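Local coordinates for protein uncharacterized metal-dependent hydrolase (Pyrococcus horikoshii, PDB 3IGH) that is uncharacterised but, as a member of the amidohydrolase family, probably hydrolyses carbon-nitrogen bonds other than peptide bonds, at residues Val261-Gly267 / Val311-Gly317. Sequence-based numbering, arbitrary orientation.
Sequences VKLFTDG and VAIHAIG. With SO4 (sulfate ion), chain B.
Strands 261-264 and 311-315 run parallel in register, Val-261 beside Val-311 through Phe-264 beside His-314, their axes 4.5 Å apart at closest and crossing at -24°. Backbone hydrogen bonds run from Ala-312 N to Val-261 O (3.0 Å), Leu-263 N to Ala-312 O (2.7 Å), His-314 N to Leu-263 O (2.8 Å) and Thr-265 N to His-314 O (3.0 Å). Facing helices 294-305 and 318-331, Leu-263 (m, t) fits against Val-311 (CD1-CG1 3.8 Å) and Ile-313. On the other face, Lys-262 (t, p, t, m) lies over the hollow left by Ala-312 (CD-CB 4.1 Å), and Phe-264 CD1 sits over one face of the His-314 ring (chi1 t). Lys-262 NZ and His-314 ND1 each donate to sulfate O4 (2.8 Å); the ion, probably from the crystallisation liquor, also hydrogen-bonds His-67 and His-339. His-314 NE2 donates to Gly-267 O (3.0 Å). Beyond the strands, Asp-266 OD1 accepts Ile-316 N (3.0 Å) and OD2 Gly-317 N (2.7 Å). Inward lysine and histidine near parallel strand ends typify the amidohydrolase TIM barrel's probable active-site mouth.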
ATOM      1  N   VAL A 261      -9.584   8.544  -7.980  1.00 24.99           N
ATOM      2  CA  VAL A 261      -9.202   9.730  -8.747  1.00 26.54           C
ATOM      3  C   VAL A 261     -10.315  10.772  -8.589  1.00 23.83           C
ATOM      4  O   VAL A 261     -11.491  10.419  -8.427  1.00 24.86           O
ATOM      5  CB  VAL A 261      -8.972   9.390 -10.266  1.00 28.88           C
ATOM      6  CG1 VAL A 261     -10.268   8.945 -10.945  1.00 27.20           C
ATOM      7  CG2 VAL A 261      -8.352  10.572 -11.029  1.00 24.86           C
ATOM      8  N   LYS A 262      -9.942  12.046  -8.652  1.00 27.42           N
ATOM      9  CA  LYS A 262     -10.901  13.134  -8.574  1.00 27.63           C
ATOM     10  C   LYS A 262     -10.987  13.881  -9.912  1.00 24.42           C
ATOM     11  O   LYS A 262      -9.975  14.316 -10.455  1.00 27.66           O
ATOM     12  CB  LYS A 262     -10.536  14.081  -7.419  1.00 28.08           C
ATOM     13  CG  LYS A 262     -11.341  15.385  -7.345  1.00 29.52           C
ATOM     14  CD  LYS A 262     -12.834  15.151  -7.170  1.00 36.09           C
ATOM     15  CE  LYS A 262     -13.593  16.473  -7.175  1.00 48.91           C
ATOM     16  NZ  LYS A 262     -13.242  17.353  -6.033  1.00 50.79           N
ATOM     17  N   LEU A 263     -12.208  14.001 -10.425  1.00 24.18           N
ATOM     18  CA  LEU A 263     -12.499  14.694 -11.688  1.00 25.30           C
ATOM     19  C   LEU A 263     -13.475  15.857 -11.490  1.00 28.46           C
ATOM     20  O   LEU A 263     -14.205  15.907 -10.497  1.00 29.94           O
ATOM     21  CB  LEU A 263     -13.126  13.718 -12.697  1.00 28.48           C
ATOM     22  CG  LEU A 263     -12.328  12.437 -12.979  1.00 33.59           C
ATOM     23  CD1 LEU A 263     -13.139  11.493 -13.834  1.00 26.21           C
ATOM     24  CD2 LEU A 263     -11.027  12.801 -13.635  1.00 36.96           C
ATOM     25  N   PHE A 264     -13.519  16.746 -12.481  1.00 28.98           N
ATOM     26  CA  PHE A 264     -14.363  17.948 -12.454  1.00 31.01           C
ATOM     27  C   PHE A 264     -15.211  18.018 -13.716  1.00 36.90           C
ATOM     28  O   PHE A 264     -14.714  17.775 -14.811  1.00 31.21           O
ATOM     29  CB  PHE A 264     -13.487  19.203 -12.403  1.00 33.09           C
ATOM     30  CG  PHE A 264     -12.690  19.337 -11.141  1.00 36.67           C
ATOM     31  CD1 PHE A 264     -13.194  20.066 -10.062  1.00 45.48           C
ATOM     32  CD2 PHE A 264     -11.434  18.742 -11.026  1.00 35.15           C
ATOM     33  CE1 PHE A 264     -12.459  20.197  -8.886  1.00 52.10           C
ATOM     34  CE2 PHE A 264     -10.695  18.858  -9.847  1.00 40.68           C
ATOM     35  CZ  PHE A 264     -11.207  19.591  -8.778  1.00 46.71           C
ATOM     36  N   THR A 265     -16.488  18.333 -13.560  1.00 30.09           N
ATOM     37  CA  THR A 265     -17.319  18.701 -14.705  1.00 29.54           C
ATOM     38  C   THR A 265     -17.420  20.218 -14.850  1.00 39.03           C
ATOM     39  O   THR A 265     -17.342  20.725 -15.962  1.00 40.91           O
ATOM     40  CB  THR A 265     -18.741  18.133 -14.625  1.00 30.25           C
ATOM     41  OG1 THR A 265     -19.329  18.481 -13.364  1.00 36.67           O
ATOM     42  CG2 THR A 265     -18.726  16.623 -14.788  1.00 34.92           C
ATOM     43  N   ASP A 266     -17.603  20.934 -13.733  1.00 33.48           N
ATOM     44  CA  ASP A 266     -17.856  22.380 -13.784  1.00 31.14           C
ATOM     45  C   ASP A 266     -17.147  23.195 -12.698  1.00 34.86           C
ATOM     46  O   ASP A 266     -16.308  22.675 -11.962  1.00 32.89           O
ATOM     47  CB  ASP A 266     -19.368  22.680 -13.814  1.00 28.96           C
ATOM     48  CG  ASP A 266     -20.082  22.356 -12.503  1.00 31.18           C
ATOM     49  OD1 ASP A 266     -19.536  21.640 -11.639  1.00 31.31           O
ATOM     50  OD2 ASP A 266     -21.246  22.788 -12.353  1.00 29.61           O
ATOM     51  N   GLY A 267     -17.470  24.484 -12.622  1.00 34.37           N
ATOM     52  CA  GLY A 267     -16.887  25.347 -11.599  1.00 28.27           C
ATOM     53  C   GLY A 267     -17.847  25.509 -10.439  1.00 35.84           C
ATOM     54  O   GLY A 267     -18.475  24.539  -9.994  1.00 29.45           O
ATOM     55  N   VAL A 311     -13.945   6.645  -8.394  1.00 24.41           N
ATOM     56  CA  VAL A 311     -13.975   7.829  -9.237  1.00 23.37           C
ATOM     57  C   VAL A 311     -14.958   8.832  -8.618  1.00 25.54           C
ATOM     58  O   VAL A 311     -16.151   8.536  -8.455  1.00 29.06           O
ATOM     59  CB  VAL A 311     -14.405   7.468 -10.687  1.00 25.73           C
ATOM     60  CG1 VAL A 311     -14.415   8.720 -11.569  1.00 27.56           C
ATOM     61  CG2 VAL A 311     -13.480   6.371 -11.270  1.00 22.49           C
ATOM     62  N   ALA A 312     -14.441  10.005  -8.269  1.00 29.30           N
ATOM     63  CA  ALA A 312     -15.249  11.084  -7.715  1.00 28.54           C
ATOM     64  C   ALA A 312     -15.313  12.218  -8.709  1.00 28.17           C
ATOM     65  O   ALA A 312     -14.287  12.671  -9.213  1.00 30.84           O
ATOM     66  CB  ALA A 312     -14.667  11.587  -6.379  1.00 27.16           C
ATOM     67  N   ILE A 313     -16.530  12.669  -8.995  1.00 28.08           N
ATOM     68  CA  ILE A 313     -16.727  13.758  -9.937  1.00 28.35           C
ATOM     69  C   ILE A 313     -17.417  14.954  -9.267  1.00 23.58           C
ATOM     70  O   ILE A 313     -18.534  14.838  -8.768  1.00 29.55           O
ATOM     71  CB  ILE A 313     -17.550  13.311 -11.179  1.00 28.91           C
ATOM     72  CG1 ILE A 313     -16.927  12.050 -11.820  1.00 31.81           C
ATOM     73  CG2 ILE A 313     -17.609  14.452 -12.186  1.00 28.32           C
ATOM     74  CD1 ILE A 313     -17.603  11.582 -13.128  1.00 31.81           C
ATOM     75  N   HIS A 314     -16.735  16.090  -9.278  1.00 28.37           N
ATOM     76  CA  HIS A 314     -17.308  17.382  -8.881  1.00 28.45           C
ATOM     77  C   HIS A 314     -18.406  17.764  -9.876  1.00 32.86           C
ATOM     78  O   HIS A 314     -18.151  17.855 -11.082  1.00 32.41           O
ATOM     79  CB  HIS A 314     -16.167  18.408  -8.888  1.00 29.02           C
ATOM     80  CG  HIS A 314     -16.591  19.849  -8.833  1.00 33.22           C
ATOM     81  ND1 HIS A 314     -16.170  20.701  -7.832  1.00 39.22           N
ATOM     82  CD2 HIS A 314     -17.320  20.610  -9.687  1.00 35.65           C
ATOM     83  CE1 HIS A 314     -16.648  21.912  -8.054  1.00 38.97           C
ATOM     84  NE2 HIS A 314     -17.361  21.882  -9.167  1.00 37.40           N
ATOM     85  N   ALA A 315     -19.612  17.994  -9.365  1.00 30.89           N
ATOM     86  CA  ALA A 315     -20.715  18.555 -10.162  1.00 30.55           C
ATOM     87  C   ALA A 315     -21.564  19.474  -9.288  1.00 29.62           C
ATOM     88  O   ALA A 315     -22.264  19.012  -8.398  1.00 28.56           O
ATOM     89  CB  ALA A 315     -21.578  17.446 -10.756  1.00 25.81           C
ATOM     90  N   ILE A 316     -21.493  20.775  -9.550  1.00 30.41           N
ATOM     91  CA  ILE A 316     -22.258  21.754  -8.775  1.00 31.37           C
ATOM     92  C   ILE A 316     -23.564  22.102  -9.513  1.00 28.34           C
ATOM     93  O   ILE A 316     -24.653  21.959  -8.959  1.00 31.17           O
ATOM     94  CB  ILE A 316     -21.368  22.984  -8.413  1.00 30.47           C
ATOM     95  CG1 ILE A 316     -20.334  22.551  -7.368  1.00 26.08           C
ATOM     96  CG2 ILE A 316     -22.200  24.142  -7.846  1.00 27.64           C
ATOM     97  CD1 ILE A 316     -19.415  23.654  -6.851  1.00 33.24           C
ATOM     98  N   GLY A 317     -23.454  22.520 -10.770  1.00 28.12           N
ATOM     99  CA  GLY A 317     -24.632  22.881 -11.564  1.00 30.70           C
ATOM    100  C   GLY A 317     -25.462  21.674 -11.953  1.00 33.61           C
ATOM    101  O   GLY A 317     -24.971  20.535 -11.933  1.00 30.25           O
TER
HETATM  102  S   SO4 B   1     -13.825  20.809  -5.056  1.00 55.65           S
HETATM  103  O1  SO4 B   1     -12.758  20.195  -4.292  1.00 45.31           O
HETATM  104  O2  SO4 B   1     -14.628  21.636  -4.168  1.00 62.11           O
HETATM  105  O3  SO4 B   1     -13.246  21.670  -6.078  1.00 61.71           O
HETATM  106  O4  SO4 B   1     -14.668  19.760  -5.641  1.00 50.26           O